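Local atomic coordinates of GH127 beta-L-arabinofuranoside (Geobacillus stearothermophilus, PDB entry 4QK0), a protein that probably hydrolyses beta-L-arabinofuranosidic bonds, releasing L-arabinose from arabinose-containing glycosides, as a glycoside hydrolase of family GH127. Residues A435-Y441 and T482-P488; R453-Q459 and L471-S477; G493-N499 and D524-F530. The contacts are given in a common frame with arbitrary orientation. Residue numbers count along the deposited sequence, not the author numbering.

All three contacts lie in the middle domain of this GH127 enzyme. Contact 1 belongs to a mixed sheet; contacts 2 and 3 belong to an antiparallel sheet packed against it. Contacts 1 and 2 have centres about 14 Å apart and meet between the sheets, where Leu-436 CD1 is 3.6 Å from Ile-457 CD1. Contacts 1 and 3 have centres about 12 Å apart, and Tyr-441 CE1 lies 3.5 Å from Leu-528 CD1. Contacts 2 and 3 are about 16 Å apart between centres. Their strands 468-475 and 524-529 are neighbours, with Leu-471 N 2.8 Å from Val-526 O. The apolar faces of the two sheets meet in the manner of a beta sandwich; no ligand takes part.

Contact 1: residues A435-Y441 and T482-P488; sequences ALFVHLY and TLGLRIP
Strands 436-438 and 482-486 run parallel within a mixed sheet, with axes 4.6 Å apart at closest approach and an angle of 18°. The register pairs Leu-436 with Leu-483, Phe-437 with Gly-484 and Val-438 with Leu-485. Four backbone hydrogen bonds join them in the parallel pattern: Leu-436 N to Thr-482 O (3.0 Å), Gly-484 N to Leu-436 O (2.7 Å), Val-438 N to Gly-484 O (2.8 Å) and Arg-486 N to Val-438 O (3.2 Å). Leu-436, Val-438, Leu-483 and Leu-485 share one face, turned to strands 453-461 and 468-475. There Leu-436 (chi1 t) has CB 4.2 Å from CD1 of Leu-483 (chi1 -138°, between wells), and Val-438 (t) sets CG2 3.6 Å from CD2 of Leu-485 (m, t). On the other face Phe-437 (chi1 m) sets its ring beside Gly-484; a CB there would fall 2.5 Å from Phe-437 CD1, a clash. After Val-438 the chain leaves the strand, and His-439 (phi/psi -89/-46) turns it. Arg-486 (t, t, then p at chi3) donates from NE and NH2 to His-439 O at 2.7 and 2.9 Å. Tyr-441 (m) points toward the partner segment, and its OH donates to Arg-486 O at 2.7 Å. Past the last strand pair, then, side chains bond to the backbone, and the buried arginine charge is met by Asp-358 and Glu-361 in salt bridges that tie this sheet to helix 354-365.

Contact 2: residues R453-Q459 and L471-S477; sequences RSVKIMQ and LTVSPES
Ile-457 (m, t) and Val-473 (t) form the apolar centre, with Ile-457 CG1 4.2 Å from Val-473 CG1. Val-455 (t) lies on the same face and puts CG2 4.1 Å from Pro-475 CB. Leu-471 (m, t) extends the patch, its CD2 4.3 Å from Ile-457 CG2. This face packs on Phe-481, Leu-483 and Leu-485 of strand 479-486. At its inner end the amide of Gln-459 hydrogen-bonds to Tyr-429 OH, Leu-440 O and Val-442 N. The strands are antiparallel, 163° between directions, with axes 4.6 Å apart at closest approach. Val-455/Pro-475, Ile-457/Val-473 and Gln-459/Leu-471 are non-hydrogen-bonded pairs. Lys-456/Ser-474 and Met-458/Thr-472 are hydrogen-bonded pairs. Lys-456 N to Ser-474 O is 3.0 Å, and Ser-474 N to Lys-456 O is 2.8 Å. Met-458 N to Thr-472 O is 3.0 Å, and Thr-472 N to Met-458 O is 2.9 Å. The opposite face carries Lys-456, Ser-474, Thr-472 and selenomethionine Met-458. A fifth hydrogen bond, Glu-476 N to Ser-454 O (2.9 Å), follows the last pair. The arrangement is a beta hairpin, mostly apolar on the face turned to strand 479-486 and mixed, partly exposed on the other, as in one sheet of a beta sandwich.

Contact 3: residues G493-N499 and D524-F530; sequences GAEVTIN and DEVKLYF
Strands 495-498 and 524-529 form a regular antiparallel pair, with axes 4.7 Å apart at closest approach and 168° between directions. Glu-495/Tyr-529 and Thr-497/Lys-527 are hydrogen-bonded pairs. Glu-495 N to Tyr-529 O and Tyr-529 N to Glu-495 O are both 2.8 Å. Thr-497 N to Lys-527 O is 2.9 Å, and Lys-527 N to Thr-497 O is 2.8 Å. Asn-499 (phi/psi 45/46, chi1 m) ends the pairing with backbone and side chain: its N donates to Glu-525 O (2.8 Å), its OD1 accepts from Glu-525 N (2.9 Å) and its ND2 donates to Asp-524 OD1 (2.9 Å). Asp-524 OD2 takes a salt bridge to Arg-518 and a hydrogen bond from Gln-521 N. A water lies 2.7 Å from Thr-497 OG1 (chi1 p) and donates to Glu-525 O at 3.1 Å. Val-496 (t) packs CG2 3.4 Å from CD2 of Leu-528 (m, t); with Ile-498 and Val-526 they make the apolar face. Strand 524-529 lies between strands 468-475 and 495-498, and 501-503 follows 495-498 at the edge.

Contact 1: residues A435-Y441 and T482-P488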
loop_
_atom_site.group_PDB
_atom_site.type_symbol
_atom_site.label_atom_id
_atom_site.label_comp_id
_atom_site.label_asym_id
_atom_site.label_seq_id
_atom_site.Cartn_x
_atom_site.Cartn_y
_atom_site.Cartn_z
ATOM N N ALA A 435 -1.402 32.584 -36.173
ATOM C CA ALA A 435 -2.259 33.092 -35.097
ATOM C C ALA A 435 -1.509 33.477 -33.826
ATOM O O ALA A 435 -0.394 33.010 -33.580
ATOM C CB ALA A 435 -3.292 32.032 -34.761
ATOM N N LEU A 436 -2.100 34.346 -33.019
ATOM C CA LEU A 436 -1.676 34.504 -31.618
ATOM C C LEU A 436 -2.660 33.693 -30.722
ATOM O O LEU A 436 -3.883 33.920 -30.750
ATOM C CB LEU A 436 -1.642 35.965 -31.227
ATOM C CG LEU A 436 -0.924 36.416 -29.942
ATOM C CD1 LEU A 436 -1.892 36.633 -28.830
ATOM C CD2 LEU A 436 0.185 35.496 -29.478
ATOM N N PHE A 437 -2.121 32.691 -30.024
ATOM C CA PHE A 437 -2.908 31.766 -29.155
ATOM C C PHE A 437 -2.810 32.191 -27.699
ATOM O O PHE A 437 -1.721 32.525 -27.248
ATOM C CB PHE A 437 -2.431 30.321 -29.275
ATOM C CG PHE A 437 -2.713 29.709 -30.610
ATOM C CD1 PHE A 437 -3.941 29.194 -30.884
ATOM C CD2 PHE A 437 -1.761 29.734 -31.604
ATOM C CE1 PHE A 437 -4.218 28.670 -32.121
ATOM C CE2 PHE A 437 -2.007 29.196 -32.853
ATOM C CZ PHE A 437 -3.252 28.674 -33.120
ATOM N N VAL A 438 -3.963 32.254 -27.022
ATOM C CA VAL A 438 -4.037 32.449 -25.575
ATOM C C VAL A 438 -4.342 31.080 -24.931
ATOM O O VAL A 438 -5.430 30.520 -25.130
ATOM C CB VAL A 438 -5.120 33.462 -25.208
ATOM C CG1 VAL A 438 -5.058 33.797 -23.728
ATOM C CG2 VAL A 438 -4.890 34.744 -25.995
ATOM N N HIS A 439 -3.357 30.528 -24.221
ATOM C CA HIS A 439 -3.525 29.237 -23.546
ATOM C C HIS A 439 -4.081 29.390 -22.128
ATOM O O HIS A 439 -5.007 28.676 -21.744
ATOM C CB HIS A 439 -2.211 28.525 -23.378
ATOM C CG HIS A 439 -1.542 28.192 -24.649
ATOM N ND1 HIS A 439 -2.233 27.775 -25.765
ATOM C CD2 HIS A 439 -0.237 28.216 -24.988
ATOM C CE1 HIS A 439 -1.377 27.559 -26.738
ATOM N NE2 HIS A 439 -0.157 27.803 -26.286
ATOM N N LEU A 440 -3.517 30.333 -21.369
ATOM C CA LEU A 440 -3.883 30.537 -19.947
ATOM C C LEU A 440 -4.488 31.918 -19.723
ATOM O O LEU A 440 -4.171 32.908 -20.443
ATOM C CB LEU A 440 -2.647 30.407 -19.088
ATOM C CG LEU A 440 -1.828 29.094 -19.231
ATOM C CD1 LEU A 440 -0.594 29.085 -18.370
ATOM C CD2 LEU A 440 -2.658 27.901 -18.884
ATOM N N TYR A 441 -5.431 31.953 -18.795
ATOM C CA TYR A 441 -6.137 33.159 -18.477
ATOM C C TYR A 441 -5.540 33.737 -17.173
ATOM O O TYR A 441 -5.793 33.291 -16.084
ATOM C CB TYR A 441 -7.634 32.909 -18.424
ATOM C CG TYR A 441 -8.122 32.568 -19.805
ATOM C CD1 TYR A 441 -8.112 33.515 -20.806
ATOM C CD2 TYR A 441 -8.517 31.286 -20.137
ATOM C CE1 TYR A 441 -8.506 33.197 -22.102
ATOM C CE2 TYR A 441 -8.901 30.956 -21.437
ATOM C CZ TYR A 441 -8.913 31.946 -22.410
ATOM O OH TYR A 441 -9.261 31.639 -23.693
ATOM N N THR A 482 -5.485 36.404 -36.737
ATOM C CA THR A 482 -6.264 35.451 -35.959
ATOM C C THR A 482 -5.805 35.396 -34.511
ATOM O O THR A 482 -4.609 35.371 -34.208
ATOM C CB THR A 482 -6.184 34.089 -36.575
ATOM O OG1 THR A 482 -6.629 34.193 -37.918
ATOM C CG2 THR A 482 -7.051 33.129 -35.808
ATOM N N LEU A 483 -6.770 35.525 -33.630
ATOM C CA LEU A 483 -6.580 35.324 -32.197
ATOM C C LEU A 483 -7.188 33.986 -31.849
ATOM O O LEU A 483 -8.379 33.756 -32.141
ATOM C CB LEU A 483 -7.346 36.374 -31.424
ATOM C CG LEU A 483 -6.625 36.948 -30.257
ATOM C CD1 LEU A 483 -5.463 37.774 -30.828
ATOM C CD2 LEU A 483 -7.580 37.792 -29.433
ATOM N N GLY A 484 -6.368 33.086 -31.306
ATOM C CA GLY A 484 -6.859 31.735 -30.914
ATOM C C GLY A 484 -7.073 31.661 -29.410
ATOM O O GLY A 484 -6.136 31.823 -28.670
ATOM N N LEU A 485 -8.304 31.510 -28.976
ATOM C CA LEU A 485 -8.632 31.511 -27.546
ATOM C C LEU A 485 -9.076 30.129 -27.027
ATOM O O LEU A 485 -10.045 29.606 -27.520
ATOM C CB LEU A 485 -9.734 32.519 -27.280
ATOM C CG LEU A 485 -9.453 33.908 -27.873
ATOM C CD1 LEU A 485 -10.637 34.811 -27.639
ATOM C CD2 LEU A 485 -8.238 34.543 -27.285
ATOM N N ARG A 486 -8.351 29.551 -26.064
ATOM C CA ARG A 486 -8.744 28.252 -25.525
ATOM C C ARG A 486 -10.074 28.343 -24.818
ATOM O O ARG A 486 -10.327 29.230 -24.009
ATOM C CB ARG A 486 -7.736 27.701 -24.537
ATOM C CG ARG A 486 -8.240 26.399 -23.866
ATOM C CD ARG A 486 -7.179 25.739 -23.040
ATOM N NE ARG A 486 -6.794 26.602 -21.936
ATOM C CZ ARG A 486 -7.218 26.507 -20.674
ATOM N NH1 ARG A 486 -8.061 25.545 -20.268
ATOM N NH2 ARG A 486 -6.776 27.387 -19.822
ATOM N N ILE A 487 -10.952 27.431 -25.168
ATOM C CA ILE A 487 -12.214 27.301 -24.458
ATOM C C ILE A 487 -11.995 26.134 -23.455
ATOM O O ILE A 487 -11.876 24.965 -23.884
ATOM C CB ILE A 487 -13.383 27.031 -25.424
ATOM C CG1 ILE A 487 -13.430 28.098 -26.521
ATOM C CG2 ILE A 487 -14.705 27.033 -24.663
ATOM C CD1 ILE A 487 -13.466 29.540 -26.030
ATOM N N PRO A 488 -11.870 26.445 -22.153
ATOM C CA PRO A 488 -11.447 25.384 -21.199
ATOM C C PRO A 488 -12.401 24.228 -21.155
ATOM O O PRO A 488 -13.623 24.418 -21.178
ATOM C CB PRO A 488 -11.458 26.093 -19.854
ATOM C CG PRO A 488 -11.232 27.548 -20.221
ATOM C CD PRO A 488 -12.044 27.726 -21.463
#

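Contact 2: residues R453-Q459 and L471-S477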
loop_
_atom_site.group_PDB
_atom_site.type_symbol
_atom_site.label_atom_id
_atom_site.label_comp_id
_atom_site.label_asym_id
_atom_site.label_seq_id
_atom_site.Cartn_x
_atom_site.Cartn_y
_atom_site.Cartn_z
ATOM N N ARG A 453 3.928 43.028 -37.962
ATOM C CA ARG A 453 3.445 44.236 -37.327
ATOM C C ARG A 453 3.384 44.084 -35.810
ATOM O O ARG A 453 3.003 43.021 -35.272
ATOM C CB ARG A 453 2.049 44.499 -37.860
ATOM C CG ARG A 453 1.312 45.727 -37.320
ATOM C CD ARG A 453 -0.148 45.382 -37.212
ATOM N NE ARG A 453 -0.358 44.444 -38.312
ATOM C CZ ARG A 453 -1.161 43.407 -38.273
ATOM N NH1 ARG A 453 -1.259 42.574 -39.317
ATOM N NH2 ARG A 453 -1.862 43.224 -37.181
ATOM N N SER A 454 3.678 45.179 -35.135
ATOM C CA SER A 454 3.684 45.206 -33.708
ATOM C C SER A 454 2.278 45.254 -33.066
ATOM O O SER A 454 1.460 46.105 -33.418
ATOM C CB SER A 454 4.484 46.402 -33.253
ATOM O OG SER A 454 4.285 46.602 -31.878
ATOM N N VAL A 455 2.008 44.321 -32.134
ATOM C CA VAL A 455 0.681 44.210 -31.504
ATOM C C VAL A 455 0.792 44.021 -30.005
ATOM O O VAL A 455 1.540 43.169 -29.532
ATOM C CB VAL A 455 -0.136 43.024 -32.053
ATOM C CG1 VAL A 455 -1.531 43.010 -31.450
ATOM C CG2 VAL A 455 -0.220 43.100 -33.557
ATOM N N LYS A 456 0.025 44.817 -29.284
ATOM C CA LYS A 456 -0.011 44.775 -27.860
ATOM C C LYS A 456 -1.349 44.142 -27.429
ATOM O O LYS A 456 -2.437 44.557 -27.844
ATOM C CB LYS A 456 0.148 46.183 -27.311
ATOM C CG LYS A 456 0.776 46.244 -25.941
ATOM C CD LYS A 456 -0.289 46.244 -24.865
ATOM C CE LYS A 456 0.303 46.257 -23.455
ATOM N NZ LYS A 456 0.434 47.628 -22.875
ATOM N N ILE A 457 -1.251 43.136 -26.569
ATOM C CA ILE A 457 -2.437 42.473 -26.010
ATOM C C ILE A 457 -2.410 42.455 -24.490
ATOM O O ILE A 457 -1.391 42.155 -23.897
ATOM C CB ILE A 457 -2.572 41.085 -26.602
ATOM C CG1 ILE A 457 -3.017 41.264 -28.035
ATOM C CG2 ILE A 457 -3.623 40.275 -25.839
ATOM C CD1 ILE A 457 -2.870 40.058 -28.884
HETATM N N MSE A 458 -3.508 42.870 -23.883
HETATM C CA MSE A 458 -3.637 42.976 -22.437
HETATM C C MSE A 458 -4.743 42.036 -22.024
HETATM O O MSE A 458 -5.809 42.025 -22.660
HETATM C CB MSE A 458 -4.094 44.387 -22.119
HETATM C CG MSE A 458 -3.296 45.119 -21.060
HETATM SE SE MSE A 458 -3.587 47.034 -21.175
HETATM C CE MSE A 458 -3.295 47.335 -23.110
ATOM N N GLN A 459 -4.504 41.247 -20.967
ATOM C CA GLN A 459 -5.563 40.441 -20.296
ATOM C C GLN A 459 -5.839 40.993 -18.923
ATOM O O GLN A 459 -4.908 41.088 -18.128
ATOM C CB GLN A 459 -5.081 39.037 -20.018
ATOM C CG GLN A 459 -5.378 38.015 -21.038
ATOM C CD GLN A 459 -5.181 36.611 -20.524
ATOM O OE1 GLN A 459 -5.989 36.101 -19.745
ATOM N NE2 GLN A 459 -4.122 35.987 -20.955
ATOM N N LEU A 471 -9.862 41.116 -22.784
ATOM C CA LEU A 471 -8.682 41.237 -23.654
ATOM C C LEU A 471 -8.776 42.507 -24.483
ATOM O O LEU A 471 -9.741 42.711 -25.209
ATOM C CB LEU A 471 -8.614 40.097 -24.659
ATOM C CG LEU A 471 -8.382 38.714 -24.135
ATOM C CD1 LEU A 471 -8.617 37.708 -25.237
ATOM C CD2 LEU A 471 -6.958 38.585 -23.680
ATOM N N THR A 472 -7.774 43.338 -24.359
ATOM C CA THR A 472 -7.655 44.532 -25.155
ATOM C C THR A 472 -6.581 44.291 -26.186
ATOM O O THR A 472 -5.476 43.864 -25.870
ATOM C CB THR A 472 -7.306 45.755 -24.308
ATOM O OG1 THR A 472 -8.272 45.864 -23.265
ATOM C CG2 THR A 472 -7.400 47.015 -25.153
ATOM N N VAL A 473 -6.962 44.476 -27.439
ATOM C CA VAL A 473 -6.095 44.189 -28.549
ATOM C C VAL A 473 -5.748 45.504 -29.210
ATOM O O VAL A 473 -6.626 46.151 -29.790
ATOM C CB VAL A 473 -6.783 43.241 -29.568
ATOM C CG1 VAL A 473 -5.845 42.927 -30.730
ATOM C CG2 VAL A 473 -7.208 41.940 -28.880
ATOM N N SER A 474 -4.468 45.854 -29.213
ATOM C CA SER A 474 -4.017 47.097 -29.834
ATOM C C SER A 474 -2.890 46.939 -30.823
ATOM O O SER A 474 -1.748 46.930 -30.450
ATOM C CB SER A 474 -3.573 48.019 -28.739
ATOM O OG SER A 474 -4.664 48.134 -27.875
ATOM N N PRO A 475 -3.211 46.796 -32.112
ATOM C CA PRO A 475 -2.155 46.762 -33.113
ATOM C C PRO A 475 -1.627 48.179 -33.376
ATOM O O PRO A 475 -2.352 49.155 -33.196
ATOM C CB PRO A 475 -2.833 46.157 -34.337
ATOM C CG PRO A 475 -4.279 46.260 -34.119
ATOM C CD PRO A 475 -4.550 46.671 -32.700
ATOM N N GLU A 476 -0.353 48.288 -33.735
ATOM C CA GLU A 476 0.259 49.591 -34.022
ATOM C C GLU A 476 -0.548 50.310 -35.130
ATOM O O GLU A 476 -0.956 51.441 -34.966
ATOM C CB GLU A 476 1.698 49.426 -34.445
ATOM C CG GLU A 476 2.572 50.591 -34.017
ATOM C CD GLU A 476 3.886 50.683 -34.803
ATOM O OE1 GLU A 476 4.411 49.624 -35.257
ATOM O OE2 GLU A 476 4.391 51.829 -34.958
ATOM N N SER A 477 -0.855 49.610 -36.207
ATOM C CA SER A 477 -1.893 50.049 -37.134
ATOM C C SER A 477 -2.863 48.896 -37.430
ATOM O O SER A 477 -2.519 47.720 -37.312
ATOM C CB SER A 477 -1.242 50.541 -38.443
ATOM O OG SER A 477 -0.570 49.441 -39.064
#

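Contact 3: residues G493-N499 and D524-F530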
loop_
_atom_site.group_PDB
_atom_site.type_symbol
_atom_site.label_atom_id
_atom_site.label_comp_id
_atom_site.label_asym_id
_atom_site.label_seq_id
_atom_site.Cartn_x
_atom_site.Cartn_y
_atom_site.Cartn_z
ATOM N N GLY A 493 -20.693 26.353 -21.804
ATOM C CA GLY A 493 -21.351 27.621 -22.122
ATOM C C GLY A 493 -20.516 28.868 -22.129
ATOM O O GLY A 493 -20.931 29.947 -21.620
ATOM N N ALA A 494 -19.341 28.780 -22.711
ATOM C CA ALA A 494 -18.523 29.992 -22.792
ATOM C C ALA A 494 -19.220 31.037 -23.665
ATOM O O ALA A 494 -19.852 30.689 -24.660
ATOM C CB ALA A 494 -17.190 29.646 -23.359
ATOM N N GLU A 495 -19.115 32.306 -23.295
ATOM C CA GLU A 495 -19.670 33.390 -24.113
ATOM C C GLU A 495 -18.573 34.418 -24.483
ATOM O O GLU A 495 -17.649 34.663 -23.688
ATOM C CB GLU A 495 -20.787 34.108 -23.360
ATOM C CG GLU A 495 -22.003 33.264 -22.963
ATOM C CD GLU A 495 -22.987 33.977 -21.993
ATOM O OE1 GLU A 495 -23.086 35.225 -21.978
ATOM O OE2 GLU A 495 -23.655 33.307 -21.179
ATOM N N VAL A 496 -18.654 34.962 -25.696
ATOM C CA VAL A 496 -17.680 35.958 -26.196
ATOM C C VAL A 496 -18.322 37.159 -26.835
ATOM O O VAL A 496 -19.274 37.017 -27.617
ATOM C CB VAL A 496 -16.731 35.381 -27.255
ATOM C CG1 VAL A 496 -15.746 36.437 -27.724
ATOM C CG2 VAL A 496 -15.938 34.232 -26.664
ATOM N N THR A 497 -17.816 38.349 -26.495
ATOM C CA THR A 497 -18.244 39.572 -27.162
ATOM C C THR A 497 -17.028 40.326 -27.646
ATOM O O THR A 497 -15.960 40.283 -27.033
ATOM C CB THR A 497 -19.058 40.540 -26.280
ATOM O OG1 THR A 497 -18.217 41.068 -25.266
ATOM C CG2 THR A 497 -20.261 39.868 -25.665
ATOM N N ILE A 498 -17.221 41.055 -28.730
ATOM C CA ILE A 498 -16.185 41.912 -29.320
ATOM C C ILE A 498 -16.772 43.299 -29.451
ATOM O O ILE A 498 -17.823 43.473 -30.075
ATOM C CB ILE A 498 -15.721 41.381 -30.710
ATOM C CG1 ILE A 498 -14.996 40.055 -30.514
ATOM C CG2 ILE A 498 -14.772 42.379 -31.393
ATOM C CD1 ILE A 498 -14.712 39.308 -31.797
ATOM N N ASN A 499 -16.119 44.250 -28.804
ATOM C CA ASN A 499 -16.627 45.606 -28.673
ATOM C C ASN A 499 -18.093 45.616 -28.300
ATOM O O ASN A 499 -18.881 46.320 -28.917
ATOM C CB ASN A 499 -16.368 46.398 -29.974
ATOM C CG ASN A 499 -14.901 46.540 -30.260
ATOM O OD1 ASN A 499 -14.101 46.557 -29.329
ATOM N ND2 ASN A 499 -14.528 46.564 -31.515
ATOM N N ASP A 524 -9.593 47.620 -29.561
ATOM C CA ASP A 524 -10.578 46.565 -29.671
ATOM C C ASP A 524 -10.595 45.765 -28.363
ATOM O O ASP A 524 -9.551 45.476 -27.762
ATOM C CB ASP A 524 -10.305 45.658 -30.873
ATOM C CG ASP A 524 -10.907 46.198 -32.169
ATOM O OD1 ASP A 524 -11.720 47.147 -32.133
ATOM O OD2 ASP A 524 -10.595 45.650 -33.250
ATOM N N GLU A 525 -11.792 45.420 -27.934
ATOM C CA GLU A 525 -11.996 44.704 -26.679
ATOM C C GLU A 525 -12.789 43.404 -26.866
ATOM O O GLU A 525 -13.875 43.388 -27.450
ATOM C CB GLU A 525 -12.710 45.588 -25.697
ATOM C CG GLU A 525 -12.593 45.047 -24.296
ATOM C CD GLU A 525 -13.323 45.918 -23.286
ATOM O OE1 GLU A 525 -12.795 46.988 -22.966
ATOM O OE2 GLU A 525 -14.413 45.522 -22.811
ATOM N N VAL A 526 -12.188 42.308 -26.428
ATOM C CA VAL A 526 -12.824 40.999 -26.426
ATOM C C VAL A 526 -13.124 40.662 -24.977
ATOM O O VAL A 526 -12.223 40.700 -24.146
ATOM C CB VAL A 526 -11.900 39.921 -26.996
ATOM C CG1 VAL A 526 -12.593 38.557 -27.013
ATOM C CG2 VAL A 526 -11.439 40.279 -28.396
ATOM N N LYS A 527 -14.399 40.375 -24.694
ATOM C CA LYS A 527 -14.824 39.877 -23.386
ATOM C C LYS A 527 -15.197 38.410 -23.449
ATOM O O LYS A 527 -16.028 37.985 -24.287
ATOM C CB LYS A 527 -15.942 40.668 -22.676
ATOM C CG LYS A 527 -15.326 41.735 -21.794
ATOM C CD LYS A 527 -16.324 42.740 -21.264
ATOM C CE LYS A 527 -17.107 42.163 -20.098
ATOM N NZ LYS A 527 -16.362 42.289 -18.822
ATOM N N LEU A 528 -14.549 37.645 -22.570
ATOM C CA LEU A 528 -14.817 36.217 -22.430
ATOM C C LEU A 528 -15.486 35.977 -21.114
ATOM O O LEU A 528 -15.079 36.538 -20.108
ATOM C CB LEU A 528 -13.541 35.433 -22.446
ATOM C CG LEU A 528 -12.580 35.621 -23.612
ATOM C CD1 LEU A 528 -11.325 34.798 -23.414
ATOM C CD2 LEU A 528 -13.260 35.158 -24.860
ATOM N N TYR A 529 -16.520 35.141 -21.128
ATOM C CA TYR A 529 -17.218 34.757 -19.908
ATOM C C TYR A 529 -17.313 33.231 -19.851
ATOM O O TYR A 529 -17.918 32.599 -20.730
ATOM C CB TYR A 529 -18.607 35.376 -19.834
ATOM C CG TYR A 529 -19.434 34.782 -18.702
ATOM C CD1 TYR A 529 -18.971 34.834 -17.382
ATOM C CD2 TYR A 529 -20.669 34.148 -18.953
ATOM C CE1 TYR A 529 -19.719 34.284 -16.353
ATOM C CE2 TYR A 529 -21.417 33.596 -17.927
ATOM C CZ TYR A 529 -20.933 33.668 -16.632
ATOM O OH TYR A 529 -21.649 33.106 -15.608
ATOM N N PHE A 530 -16.620 32.663 -18.857
ATOM C CA PHE A 530 -16.607 31.237 -18.611
ATOM C C PHE A 530 -17.356 31.016 -17.297
ATOM O O PHE A 530 -16.801 31.264 -16.232
ATOM C CB PHE A 530 -15.176 30.723 -18.467
ATOM C CG PHE A 530 -14.303 30.978 -19.676
ATOM C CD1 PHE A 530 -14.665 30.497 -20.946
ATOM C CD2 PHE A 530 -13.092 31.623 -19.548
ATOM C CE1 PHE A 530 -13.861 30.706 -22.056
ATOM C CE2 PHE A 530 -12.284 31.842 -20.661
ATOM C CZ PHE A 530 -12.673 31.377 -21.923
HETATM O O HOH W 1 -16.572 43.089 -25.893
#